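F420-reducing hydrogenase, subunit beta (Methanothermobacter marburgensis, PDB 4OMF) probably takes electrons from the hydrogen-oxidising part of the enzyme through an iron-sulfur cluster to FAD, where coenzyme F420 is reduced. Local coordinates at residues V46-G51 / W55-M60; R110-Y115 / R120-K125; K196-E201 / G252-L257. All blocks are in the same frame, centred on the assembly; numbering follows the deposited sequence.

Contact 1. Residues V46-G51 / W55-M60; sequences VVAGPG and WKPQPM. With FAD (flavin-adenine dinucleotide), chain R.
M60 holds its CG between its backbone N and carbonyl carbon (chi1 65°), and two further bends bring its sulfur beside V47. V47 has CG1 anti to its carbonyl carbon (chi1 -67°), which leaves CG2 between N and the carbonyl carbon, facing M60. The two side chains lie side by side and point the same way, with V47 CG2 3.6 Å from M60 SD. M60 CG also lies 3.9 Å from G49 CA. A CB on G49 would run into that methylene, which fits the glycine found here. These residues belong to a beta hairpin. Strand 56-62 is an outermost strand of the mixed sheet within this chain, antiparallel to strand 44-51. V47 and M60 form a hydrogen-bonded pair, with V47 N to M60 O at 3.0 Å and M60 N to V47 O at 2.9 Å. G49 and Q58 form a second such pair. Between these pairs, A48 faces P59 as a non-hydrogen-bonded pair. A48 N points away from strand 56-62, and there gives a 2.8 Å hydrogen bond to FAD O2B, a hydroxyl of the adenosine ribose. The alanine methyl lies against the adenine, with A48 CB 3.4 Å from FAD C4A. P57 touches the same methyl, its CB 4.1 Å from A48 CB. One water donates to both P50 O and Q58 O, at 2.7 Å from P50 O.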
loop_
_atom_site.group_PDB
_atom_site.type_symbol
_atom_site.label_atom_id
_atom_site.label_comp_id
_atom_site.label_asym_id
_atom_site.label_seq_id
_atom_site.Cartn_x
_atom_site.Cartn_y
_atom_site.Cartn_z
ATOM N N VAL C 46 8.884 -4.591 -29.660
ATOM C CA VAL C 46 9.471 -4.497 -28.321
ATOM C C VAL C 46 10.607 -5.515 -28.261
ATOM O O VAL C 46 10.419 -6.678 -28.646
ATOM C CB VAL C 46 8.430 -4.769 -27.193
ATOM C CG1 VAL C 46 9.148 -4.882 -25.843
ATOM C CG2 VAL C 46 7.389 -3.639 -27.139
ATOM N N VAL C 47 11.792 -5.046 -27.855
ATOM C CA VAL C 47 12.995 -5.863 -27.772
ATOM C C VAL C 47 13.779 -5.576 -26.491
ATOM O O VAL C 47 13.535 -4.573 -25.827
ATOM C CB VAL C 47 13.932 -5.626 -28.967
ATOM C CG1 VAL C 47 13.283 -6.125 -30.276
ATOM C CG2 VAL C 47 14.300 -4.157 -29.059
ATOM N N ALA C 48 14.733 -6.444 -26.170
ATOM C CA ALA C 48 15.604 -6.230 -25.017
ATOM C C ALA C 48 16.810 -5.385 -25.396
ATOM O O ALA C 48 17.816 -5.923 -25.843
ATOM C CB ALA C 48 16.062 -7.573 -24.433
ATOM N N GLY C 49 16.704 -4.068 -25.223
ATOM C CA GLY C 49 17.753 -3.155 -25.644
ATOM C C GLY C 49 18.747 -2.873 -24.535
ATOM O O GLY C 49 18.592 -3.364 -23.416
ATOM N N PRO C 50 19.785 -2.079 -24.841
ATOM C CA PRO C 50 20.829 -1.774 -23.853
ATOM C C PRO C 50 20.233 -1.062 -22.649
ATOM O O PRO C 50 19.265 -0.316 -22.809
ATOM C CB PRO C 50 21.789 -0.850 -24.617
ATOM C CG PRO C 50 21.489 -1.098 -26.080
ATOM C CD PRO C 50 20.023 -1.414 -26.132
ATOM N N GLY C 51 20.790 -1.301 -21.463
ATOM C CA GLY C 51 20.297 -0.698 -20.231
ATOM C C GLY C 51 21.353 0.181 -19.576
ATOM O O GLY C 51 22.208 0.732 -20.258
ATOM N N TRP C 55 25.322 -5.731 -19.832
ATOM C CA TRP C 55 24.577 -6.996 -19.889
ATOM C C TRP C 55 23.345 -7.001 -18.986
ATOM O O TRP C 55 22.897 -8.052 -18.531
ATOM C CB TRP C 55 25.499 -8.178 -19.546
ATOM C CG TRP C 55 26.593 -8.253 -20.525
ATOM C CD1 TRP C 55 27.877 -7.802 -20.369
ATOM C CD2 TRP C 55 26.482 -8.698 -21.874
ATOM N NE1 TRP C 55 28.583 -7.983 -21.535
ATOM C CE2 TRP C 55 27.748 -8.528 -22.476
ATOM C CE3 TRP C 55 25.436 -9.240 -22.632
ATOM C CZ2 TRP C 55 28.001 -8.881 -23.806
ATOM C CZ3 TRP C 55 25.691 -9.595 -23.953
ATOM C CH2 TRP C 55 26.963 -9.403 -24.525
ATOM N N LYS C 56 22.799 -5.816 -18.736
ATOM C CA LYS C 56 21.569 -5.692 -17.957
ATOM C C LYS C 56 20.571 -4.930 -18.825
ATOM O O LYS C 56 20.450 -3.712 -18.709
ATOM C CB LYS C 56 21.839 -4.956 -16.630
ATOM C CG LYS C 56 20.781 -5.186 -15.557
ATOM C CD LYS C 56 21.278 -4.639 -14.225
ATOM C CE LYS C 56 20.357 -5.020 -13.078
ATOM N NZ LYS C 56 19.117 -4.180 -13.067
ATOM N N PRO C 57 19.859 -5.643 -19.698
ATOM C CA PRO C 57 19.078 -4.965 -20.737
ATOM C C PRO C 57 17.820 -4.308 -20.189
ATOM O O PRO C 57 17.405 -4.570 -19.066
ATOM C CB PRO C 57 18.718 -6.096 -21.705
ATOM C CG PRO C 57 18.683 -7.335 -20.824
ATOM C CD PRO C 57 19.790 -7.112 -19.797
ATOM N N GLN C 58 17.228 -3.438 -20.996
ATOM C CA GLN C 58 15.922 -2.860 -20.684
ATOM C C GLN C 58 15.013 -2.999 -21.905
ATOM O O GLN C 58 15.437 -2.731 -23.044
ATOM C CB GLN C 58 16.062 -1.391 -20.263
ATOM C CG GLN C 58 16.744 -1.210 -18.899
ATOM C CD GLN C 58 15.829 -1.572 -17.718
ATOM O OE1 GLN C 58 14.593 -1.569 -17.838
ATOM N NE2 GLN C 58 16.437 -1.882 -16.572
ATOM N N PRO C 59 13.765 -3.413 -21.680
ATOM C CA PRO C 59 12.805 -3.462 -22.792
ATOM C C PRO C 59 12.654 -2.093 -23.410
ATOM O O PRO C 59 12.670 -1.080 -22.696
ATOM C CB PRO C 59 11.499 -3.910 -22.130
ATOM C CG PRO C 59 11.939 -4.580 -20.847
ATOM C CD PRO C 59 13.164 -3.841 -20.405
ATOM N N MET C 60 12.513 -2.059 -24.724
ATOM C CA MET C 60 12.384 -0.788 -25.428
ATOM C C MET C 60 11.618 -1.020 -26.733
ATOM O O MET C 60 11.575 -2.145 -27.248
ATOM C CB MET C 60 13.762 -0.178 -25.695
ATOM C CG MET C 60 14.641 -0.993 -26.654
ATOM S SD MET C 60 14.359 -0.602 -28.397
ATOM C CE MET C 60 14.696 1.157 -28.425
HETATM P PA FAD R . 19.366 -11.991 -32.486
HETATM O O1A FAD R . 20.682 -12.120 -31.765
HETATM O O2A FAD R . 19.239 -11.438 -33.875
HETATM O O5B FAD R . 18.402 -11.130 -31.555
HETATM C C5B FAD R . 18.237 -11.619 -30.217
HETATM C C4B FAD R . 16.910 -11.069 -29.689
HETATM O O4B FAD R . 16.679 -11.583 -28.377
HETATM C C3B FAD R . 16.972 -9.549 -29.591
HETATM O O3B FAD R . 15.822 -8.934 -30.191
HETATM C C2B FAD R . 16.963 -9.300 -28.089
HETATM O O2B FAD R . 16.247 -8.095 -27.777
HETATM C C1B FAD R . 16.270 -10.526 -27.525
HETATM N N9A FAD R . 16.727 -10.778 -26.147
HETATM C C8A FAD R . 18.007 -10.894 -25.752
HETATM N N7A FAD R . 18.077 -11.138 -24.423
HETATM C C5A FAD R . 16.793 -11.180 -23.967
HETATM C C6A FAD R . 16.146 -11.376 -22.650
HETATM N N6A FAD R . 16.881 -11.572 -21.523
HETATM N N1A FAD R . 14.804 -11.356 -22.620
HETATM C C2A FAD R . 14.051 -11.128 -23.717
HETATM N N3A FAD R . 14.568 -10.926 -24.952
HETATM C C4A FAD R . 15.915 -10.945 -25.113
HETATM N N1 FAD R . 18.411 -20.772 -26.936
HETATM C C2 FAD R . 18.326 -22.162 -26.949
HETATM O O2 FAD R . 18.557 -22.768 -28.015
HETATM N N3 FAD R . 18.034 -22.832 -25.769
HETATM C C4 FAD R . 17.777 -22.140 -24.604
HETATM O O4 FAD R . 17.478 -22.782 -23.572
HETATM C C4X FAD R . 18.487 -20.893 -24.436
HETATM N N5 FAD R . 18.288 -20.222 -23.126
HETATM C C5X FAD R . 17.836 -18.833 -23.269
HETATM C C6 FAD R . 17.576 -18.174 -22.056
HETATM C C7 FAD R . 17.350 -16.792 -22.048
HETATM C C7M FAD R . 17.054 -16.071 -20.740
HETATM C C8 FAD R . 17.410 -16.101 -23.256
HETATM C C8M FAD R . 17.190 -14.605 -23.379
HETATM C C9 FAD R . 17.686 -16.754 -24.477
HETATM C C9A FAD R . 17.994 -18.119 -24.478
HETATM N N10 FAD R . 18.174 -18.804 -25.708
HETATM C C10 FAD R . 18.549 -20.135 -25.723
HETATM C "C1'" FAD R . 17.919 -18.190 -27.026
HETATM C "C2'" FAD R . 19.141 -17.616 -27.693
HETATM O "O2'" FAD R . 20.189 -17.390 -26.867
HETATM C "C3'" FAD R . 18.846 -16.663 -28.601
HETATM O "O3'" FAD R . 18.437 -15.494 -28.050
HETATM C "C4'" FAD R . 18.047 -17.098 -29.817
HETATM O "O4'" FAD R . 18.646 -18.230 -30.482
HETATM C "C5'" FAD R . 17.867 -15.935 -30.799
HETATM O "O5'" FAD R . 19.077 -15.715 -31.508
HETATM P P FAD R . 19.096 -14.889 -32.878
HETATM O O1P FAD R . 18.011 -15.476 -33.753
HETATM O O2P FAD R . 20.495 -14.842 -33.418
HETATM O O3P FAD R . 18.592 -13.416 -32.404
HETATM O O HOH W 1 16.822 -0.345 -23.871
#

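Contact 2. Residues R110-Y115 / R120-K125; sequences RKMQTY and RFLADK. With KEN (N,N-dimethylmethanamine), chain P.
L122 sends its isobutyl end against the thioether of M112, and the two side chains cross at about a right angle. The closest atoms are L122 CD2 and M112 CE, 3.6 Å apart. M112 reaches there with CG anti to its own backbone N (chi1 170°), bending at the next two bonds. L122 also packs on L85 and V89 of helix 85-89. The next residue, A123, brings the backbones closest together. Its CB lies 3.7 Å from Q113 CA and 3.9 Å from M112 SD. It also touches the Q113 methylenes, and the small side chain fits this short spacing.

The carbonyl of A123 is held by the Q113 amide. Q113 NE2 donates to A123 O over 3.0 Å in a nearly straight bond (170°), with the acceptor in the plane of the amide. The contact joins the end of helix 103-114 to the loop that leads back into strand 126-132. Strands 97-101 and 126-132 are parallel neighbours, so the helix forms a beta-alpha-beta crossover between them. At its other end the amide accepts a bond from R110. R110 NH2 is 2.8 Å from Q113 OE1, on a lone pair in the carbonyl plane. Both ends of the amide are used, which fixes its flip. R110 has further partners in D204, by a salt bridge, and L202 O.

R110 and Q113 also line the trimethylamine (KEN) site, which I126 and D204 complete. A methyl of KEN, CB1, lies 3.4 Å from Q113 NE2. Another methyl sits at the edge of the R110 guanidinium, near its plane. Further along, K125 N bonds L122 O at 2.8 Å. The extended K125 side chain runs back alongside this turn, with NZ 2.9 Å from F121 O.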
loop_
_atom_site.group_PDB
_atom_site.type_symbol
_atom_site.label_atom_id
_atom_site.label_comp_id
_atom_site.label_asym_id
_atom_site.label_seq_id
_atom_site.Cartn_x
_atom_site.Cartn_y
_atom_site.Cartn_z
ATOM N N ARG C 110 -0.197 -14.285 -24.523
ATOM C CA ARG C 110 -1.294 -15.060 -25.106
ATOM C C ARG C 110 -2.474 -15.067 -24.132
ATOM O O ARG C 110 -3.639 -15.048 -24.547
ATOM C CB ARG C 110 -0.852 -16.499 -25.435
ATOM C CG ARG C 110 0.195 -16.628 -26.544
ATOM C CD ARG C 110 -0.177 -15.859 -27.803
ATOM N NE ARG C 110 0.593 -16.336 -28.951
ATOM C CZ ARG C 110 0.640 -15.714 -30.123
ATOM N NH1 ARG C 110 1.373 -16.208 -31.113
ATOM N NH2 ARG C 110 -0.023 -14.577 -30.299
ATOM N N LYS C 111 -2.169 -15.090 -22.836
ATOM C CA LYS C 111 -3.222 -15.018 -21.832
ATOM C C LYS C 111 -3.941 -13.682 -21.951
ATOM O O LYS C 111 -5.163 -13.624 -21.850
ATOM C CB LYS C 111 -2.668 -15.190 -20.401
ATOM C CG LYS C 111 -3.758 -15.094 -19.317
ATOM C CD LYS C 111 -3.222 -15.413 -17.937
ATOM C CE LYS C 111 -4.272 -15.065 -16.891
ATOM N NZ LYS C 111 -3.807 -15.358 -15.472
ATOM N N MET C 112 -3.182 -12.615 -22.190
ATOM C CA MET C 112 -3.787 -11.300 -22.338
ATOM C C MET C 112 -4.695 -11.268 -23.561
ATOM O O MET C 112 -5.796 -10.713 -23.499
ATOM C CB MET C 112 -2.708 -10.204 -22.447
ATOM C CG MET C 112 -3.248 -8.823 -22.849
ATOM S SD MET C 112 -3.264 -8.534 -24.646
ATOM C CE MET C 112 -1.491 -8.622 -25.025
ATOM N N GLN C 113 -4.265 -11.902 -24.660
ATOM C CA GLN C 113 -5.043 -11.793 -25.899
ATOM C C GLN C 113 -6.367 -12.548 -25.769
ATOM O O GLN C 113 -7.405 -12.108 -26.264
ATOM C CB GLN C 113 -4.271 -12.334 -27.103
ATOM C CG GLN C 113 -3.039 -11.521 -27.521
ATOM C CD GLN C 113 -2.339 -12.142 -28.730
ATOM O OE1 GLN C 113 -1.847 -13.272 -28.659
ATOM N NE2 GLN C 113 -2.327 -11.429 -29.845
ATOM N N THR C 114 -6.322 -13.685 -25.086
ATOM C CA THR C 114 -7.507 -14.515 -24.928
ATOM C C THR C 114 -8.420 -13.957 -23.840
ATOM O O THR C 114 -9.652 -14.012 -23.983
ATOM C CB THR C 114 -7.106 -15.963 -24.604
ATOM O OG1 THR C 114 -6.357 -16.473 -25.709
ATOM C CG2 THR C 114 -8.326 -16.853 -24.442
ATOM N N TYR C 115 -7.812 -13.426 -22.776
ATOM C CA TYR C 115 -8.533 -12.819 -21.645
ATOM C C TYR C 115 -8.049 -11.413 -21.285
ATOM O O TYR C 115 -7.370 -11.227 -20.273
ATOM C CB TYR C 115 -8.397 -13.703 -20.394
ATOM C CG TYR C 115 -9.139 -15.013 -20.512
ATOM C CD1 TYR C 115 -10.507 -15.062 -20.330
ATOM C CD2 TYR C 115 -8.468 -16.202 -20.805
ATOM C CE1 TYR C 115 -11.196 -16.263 -20.419
ATOM C CE2 TYR C 115 -9.152 -17.403 -20.912
ATOM C CZ TYR C 115 -10.514 -17.424 -20.719
ATOM O OH TYR C 115 -11.229 -18.600 -20.813
ATOM N N ARG C 120 -7.104 -2.775 -22.771
ATOM C CA ARG C 120 -7.918 -2.165 -23.818
ATOM C C ARG C 120 -7.133 -1.956 -25.115
ATOM O O ARG C 120 -6.095 -1.344 -25.075
ATOM C CB ARG C 120 -8.443 -0.810 -23.296
ATOM C CG ARG C 120 -9.126 0.110 -24.299
ATOM C CD ARG C 120 -9.372 1.466 -23.597
ATOM N NE ARG C 120 -9.710 2.521 -24.561
ATOM C CZ ARG C 120 -10.926 3.025 -24.757
ATOM N NH1 ARG C 120 -11.964 2.618 -24.033
ATOM N NH2 ARG C 120 -11.095 3.970 -25.677
ATOM N N PHE C 121 -7.646 -2.467 -26.240
ATOM C CA PHE C 121 -7.099 -2.210 -27.583
ATOM C C PHE C 121 -5.587 -2.461 -27.692
ATOM O O PHE C 121 -4.814 -1.593 -28.145
ATOM C CB PHE C 121 -7.420 -0.773 -28.017
ATOM C CG PHE C 121 -8.905 -0.450 -28.045
ATOM C CD1 PHE C 121 -9.850 -1.447 -28.245
ATOM C CD2 PHE C 121 -9.346 0.850 -27.878
ATOM C CE1 PHE C 121 -11.217 -1.150 -28.279
ATOM C CE2 PHE C 121 -10.725 1.153 -27.918
ATOM C CZ PHE C 121 -11.647 0.143 -28.120
ATOM N N LEU C 122 -5.177 -3.651 -27.266
ATOM C CA LEU C 122 -3.819 -4.129 -27.501
ATOM C C LEU C 122 -3.819 -5.483 -28.203
ATOM O O LEU C 122 -3.054 -5.692 -29.139
ATOM C CB LEU C 122 -3.038 -4.213 -26.189
ATOM C CG LEU C 122 -1.719 -5.002 -26.300
ATOM C CD1 LEU C 122 -0.774 -4.327 -27.326
ATOM C CD2 LEU C 122 -1.061 -5.071 -24.958
ATOM N N ALA C 123 -4.707 -6.386 -27.781
ATOM C CA ALA C 123 -4.619 -7.795 -28.191
ATOM C C ALA C 123 -4.537 -7.998 -29.708
ATOM O O ALA C 123 -3.701 -8.757 -30.196
ATOM C CB ALA C 123 -5.792 -8.561 -27.634
ATOM N N ASP C 124 -5.375 -7.298 -30.463
ATOM C CA ASP C 124 -5.408 -7.520 -31.899
ATOM C C ASP C 124 -4.286 -6.788 -32.642
ATOM O O ASP C 124 -4.099 -6.985 -33.841
ATOM C CB ASP C 124 -6.773 -7.104 -32.451
ATOM C CG ASP C 124 -7.902 -7.910 -31.842
ATOM O OD1 ASP C 124 -7.745 -9.149 -31.726
ATOM O OD2 ASP C 124 -8.932 -7.314 -31.454
ATOM N N LYS C 125 -3.535 -5.957 -31.930
ATOM C CA LYS C 125 -2.435 -5.224 -32.558
ATOM C C LYS C 125 -1.143 -6.012 -32.644
ATOM O O LYS C 125 -0.224 -5.610 -33.354
ATOM C CB LYS C 125 -2.202 -3.910 -31.799
ATOM C CG LYS C 125 -3.354 -2.940 -32.067
ATOM C CD LYS C 125 -3.343 -1.739 -31.155
ATOM C CE LYS C 125 -4.637 -0.914 -31.322
ATOM N NZ LYS C 125 -4.605 0.255 -30.389
HETATM C CA1 KEN P . -0.906 -14.610 -34.440
HETATM C CB1 KEN P . -1.987 -12.984 -32.859
HETATM C CC1 KEN P . 0.471 -13.153 -32.894
HETATM N NE1 KEN P . -0.786 -13.260 -33.735
#

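Contact 3. Residues K196-E201 / G252-L257; sequences KDYVAE and GLLEKL. With FAD (flavin-adenine dinucleotide), chain R.
Y198 turns its ring toward the helix and the flavin, with CG anti to the backbone N (chi1 -179°). One ring edge meets the helix, where Y198 CE2 lies 3.6 Å from L254 CD1. L257 CB approaches the same Y198 CE2 obliquely, at 3.9 Å. The hydroxyl accepts a hydrogen bond from the flavin, FAD N3 to Y198 OH at 3.0 Å and fairly straight (162°). At the CE1 side of the ring, FAD O4 lies near its plane, 3.2 Å from Y198 CE1. A phenylalanine here would probably leave FAD N3 without this acceptor and open a small gap beside L257 CD1. V199 follows and shares L254, with V199 CG1 3.7 Å from L254 CD1. The loop carrying both residues runs from C192 and C195 of the iron-sulfur site to strand 205-208, and helix 251-275 packs on it near the pyrimidine end of the flavin. The Y198 side chain is about 7 Å from the cluster. D197 OD1 receives E201 N, 2.9 Å away, on its syn lone pair, with a weaker bond to OD2. This is consistent with D197 steadying the loop's bend. E201 also reaches the same helix through a salt bridge with K262.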
loop_
_atom_site.group_PDB
_atom_site.type_symbol
_atom_site.label_atom_id
_atom_site.label_comp_id
_atom_site.label_asym_id
_atom_site.label_seq_id
_atom_site.Cartn_x
_atom_site.Cartn_y
_atom_site.Cartn_z
ATOM N N LYS C 196 7.365 -25.696 -18.092
ATOM C CA LYS C 196 7.296 -26.881 -18.960
ATOM C C LYS C 196 7.634 -26.585 -20.420
ATOM O O LYS C 196 7.762 -27.501 -21.240
ATOM C CB LYS C 196 5.886 -27.511 -18.913
ATOM C CG LYS C 196 5.466 -28.028 -17.541
ATOM C CD LYS C 196 3.955 -27.880 -17.299
ATOM C CE LYS C 196 3.144 -28.965 -17.990
ATOM N NZ LYS C 196 1.737 -29.062 -17.464
ATOM N N ASP C 197 7.747 -25.308 -20.750
ATOM C CA ASP C 197 7.801 -24.871 -22.141
ATOM C C ASP C 197 9.246 -24.520 -22.521
ATOM O O ASP C 197 9.782 -23.504 -22.075
ATOM C CB ASP C 197 6.854 -23.668 -22.314
ATOM C CG ASP C 197 6.588 -23.283 -23.771
ATOM O OD1 ASP C 197 7.414 -23.561 -24.668
ATOM O OD2 ASP C 197 5.532 -22.644 -23.997
ATOM N N TYR C 198 9.861 -25.364 -23.350
ATOM C CA TYR C 198 11.232 -25.130 -23.781
ATOM C C TYR C 198 11.309 -24.331 -25.074
ATOM O O TYR C 198 12.077 -23.384 -25.178
ATOM C CB TYR C 198 11.977 -26.458 -23.958
ATOM C CG TYR C 198 13.423 -26.275 -24.373
ATOM C CD1 TYR C 198 14.279 -25.478 -23.627
ATOM C CD2 TYR C 198 13.930 -26.894 -25.502
ATOM C CE1 TYR C 198 15.600 -25.312 -23.992
ATOM C CE2 TYR C 198 15.259 -26.725 -25.873
ATOM C CZ TYR C 198 16.081 -25.936 -25.106
ATOM O OH TYR C 198 17.398 -25.751 -25.451
ATOM N N VAL C 199 10.519 -24.726 -26.067
ATOM C CA VAL C 199 10.680 -24.151 -27.393
ATOM C C VAL C 199 9.642 -23.079 -27.710
ATOM O O VAL C 199 9.335 -22.845 -28.882
ATOM C CB VAL C 199 10.637 -25.241 -28.492
ATOM C CG1 VAL C 199 11.932 -26.065 -28.493
ATOM C CG2 VAL C 199 9.425 -26.151 -28.325
ATOM N N ALA C 200 9.137 -22.403 -26.681
ATOM C CA ALA C 200 8.167 -21.313 -26.874
ATOM C C ALA C 200 6.999 -21.800 -27.737
ATOM O O ALA C 200 6.796 -21.322 -28.849
ATOM C CB ALA C 200 8.830 -20.085 -27.515
ATOM N N GLU C 201 6.256 -22.765 -27.212
ATOM C CA GLU C 201 5.225 -23.464 -27.962
ATOM C C GLU C 201 4.069 -22.594 -28.435
ATOM O O GLU C 201 3.346 -22.998 -29.336
ATOM C CB GLU C 201 4.672 -24.612 -27.116
ATOM C CG GLU C 201 5.737 -25.662 -26.790
ATOM C CD GLU C 201 5.262 -26.729 -25.817
ATOM O OE1 GLU C 201 4.041 -27.003 -25.786
ATOM O OE2 GLU C 201 6.116 -27.292 -25.086
ATOM N N GLY C 252 16.920 -34.429 -32.735
ATOM C CA GLY C 252 17.028 -35.349 -31.614
ATOM C C GLY C 252 17.464 -34.651 -30.333
ATOM O O GLY C 252 16.962 -34.945 -29.239
ATOM N N LEU C 253 18.401 -33.719 -30.458
ATOM C CA LEU C 253 18.913 -33.030 -29.280
ATOM C C LEU C 253 17.859 -32.062 -28.753
ATOM O O LEU C 253 17.670 -31.946 -27.551
ATOM C CB LEU C 253 20.214 -32.287 -29.596
ATOM C CG LEU C 253 20.793 -31.407 -28.485
ATOM C CD1 LEU C 253 21.082 -32.219 -27.214
ATOM C CD2 LEU C 253 22.042 -30.652 -28.952
ATOM N N LEU C 254 17.168 -31.389 -29.665
ATOM C CA LEU C 254 16.102 -30.468 -29.287
ATOM C C LEU C 254 15.011 -31.224 -28.529
ATOM O O LEU C 254 14.569 -30.799 -27.465
ATOM C CB LEU C 254 15.523 -29.766 -30.526
ATOM C CG LEU C 254 14.562 -28.600 -30.271
ATOM C CD1 LEU C 254 15.194 -27.537 -29.380
ATOM C CD2 LEU C 254 14.109 -27.980 -31.584
ATOM N N GLU C 255 14.581 -32.357 -29.075
ATOM C CA GLU C 255 13.540 -33.142 -28.424
ATOM C C GLU C 255 14.010 -33.678 -27.071
ATOM O O GLU C 255 13.224 -33.774 -26.133
ATOM C CB GLU C 255 13.098 -34.288 -29.328
ATOM C CG GLU C 255 12.427 -33.793 -30.611
ATOM C CD GLU C 255 12.231 -34.893 -31.652
ATOM O OE1 GLU C 255 13.007 -35.873 -31.658
ATOM O OE2 GLU C 255 11.301 -34.765 -32.473
ATOM N N LYS C 256 15.295 -34.008 -26.963
ATOM C CA LYS C 256 15.807 -34.526 -25.698
ATOM C C LYS C 256 15.684 -33.459 -24.617
ATOM O O LYS C 256 15.133 -33.703 -23.548
ATOM C CB LYS C 256 17.260 -34.963 -25.812
ATOM C CG LYS C 256 17.747 -35.717 -24.572
ATOM C CD LYS C 256 19.206 -35.429 -24.262
ATOM C CE LYS C 256 20.112 -35.789 -25.427
ATOM N NZ LYS C 256 21.502 -35.283 -25.208
ATOM N N LEU C 257 16.194 -32.272 -24.914
ATOM C CA LEU C 257 16.174 -31.174 -23.938
ATOM C C LEU C 257 14.741 -30.746 -23.574
ATOM O O LEU C 257 14.455 -30.509 -22.403
ATOM C CB LEU C 257 16.980 -29.984 -24.466
ATOM C CG LEU C 257 18.473 -30.312 -24.670
ATOM C CD1 LEU C 257 19.256 -29.114 -25.158
ATOM C CD2 LEU C 257 19.087 -30.834 -23.390
HETATM P PA FAD R . 19.366 -11.991 -32.486
HETATM O O1A FAD R . 20.682 -12.120 -31.765
HETATM O O2A FAD R . 19.239 -11.438 -33.875
HETATM O O5B FAD R . 18.402 -11.130 -31.555
HETATM C C5B FAD R . 18.237 -11.619 -30.217
HETATM C C4B FAD R . 16.910 -11.069 -29.689
HETATM O O4B FAD R . 16.679 -11.583 -28.377
HETATM C C3B FAD R . 16.972 -9.549 -29.591
HETATM O O3B FAD R . 15.822 -8.934 -30.191
HETATM C C2B FAD R . 16.963 -9.300 -28.089
HETATM O O2B FAD R . 16.247 -8.095 -27.777
HETATM C C1B FAD R . 16.270 -10.526 -27.525
HETATM N N9A FAD R . 16.727 -10.778 -26.147
HETATM C C8A FAD R . 18.007 -10.894 -25.752
HETATM N N7A FAD R . 18.077 -11.138 -24.423
HETATM C C5A FAD R . 16.793 -11.180 -23.967
HETATM C C6A FAD R . 16.146 -11.376 -22.650
HETATM N N6A FAD R . 16.881 -11.572 -21.523
HETATM N N1A FAD R . 14.804 -11.356 -22.620
HETATM C C2A FAD R . 14.051 -11.128 -23.717
HETATM N N3A FAD R . 14.568 -10.926 -24.952
HETATM C C4A FAD R . 15.915 -10.945 -25.113
HETATM N N1 FAD R . 18.411 -20.772 -26.936
HETATM C C2 FAD R . 18.326 -22.162 -26.949
HETATM O O2 FAD R . 18.557 -22.768 -28.015
HETATM N N3 FAD R . 18.034 -22.832 -25.769
HETATM C C4 FAD R . 17.777 -22.140 -24.604
HETATM O O4 FAD R . 17.478 -22.782 -23.572
HETATM C C4X FAD R . 18.487 -20.893 -24.436
HETATM N N5 FAD R . 18.288 -20.222 -23.126
HETATM C C5X FAD R . 17.836 -18.833 -23.269
HETATM C C6 FAD R . 17.576 -18.174 -22.056
HETATM C C7 FAD R . 17.350 -16.792 -22.048
HETATM C C7M FAD R . 17.054 -16.071 -20.740
HETATM C C8 FAD R . 17.410 -16.101 -23.256
HETATM C C8M FAD R . 17.190 -14.605 -23.379
HETATM C C9 FAD R . 17.686 -16.754 -24.477
HETATM C C9A FAD R . 17.994 -18.119 -24.478
HETATM N N10 FAD R . 18.174 -18.804 -25.708
HETATM C C10 FAD R . 18.549 -20.135 -25.723
HETATM C "C1'" FAD R . 17.919 -18.190 -27.026
HETATM C "C2'" FAD R . 19.141 -17.616 -27.693
HETATM O "O2'" FAD R . 20.189 -17.390 -26.867
HETATM C "C3'" FAD R . 18.846 -16.663 -28.601
HETATM O "O3'" FAD R . 18.437 -15.494 -28.050
HETATM C "C4'" FAD R . 18.047 -17.098 -29.817
HETATM O "O4'" FAD R . 18.646 -18.230 -30.482
HETATM C "C5'" FAD R . 17.867 -15.935 -30.799
HETATM O "O5'" FAD R . 19.077 -15.715 -31.508
HETATM P P FAD R . 19.096 -14.889 -32.878
HETATM O O1P FAD R . 18.011 -15.476 -33.753
HETATM O O2P FAD R . 20.495 -14.842 -33.418
HETATM O O3P FAD R . 18.592 -13.416 -32.404
#

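In the fold
From the N terminus, contact 1 closes first, across the short turn of the hairpin 44-51 and 56-62 at one side of the mixed sheet. Contact 2 comes next and also closes a short loop, at the return from helix 103-114 to strand 126-132. Contact 3 is the long-range one, with 50 residues between its segments, and ties the loop before strand 205-208 to helix 251-275. The three follow one another in series, and none nests or crosses. Contacts 1 and 3 lie on opposite sides of the chain's centre, about 25 Å apart between centres. Both touch the same FAD, at its adenosine and flavin ends respectively.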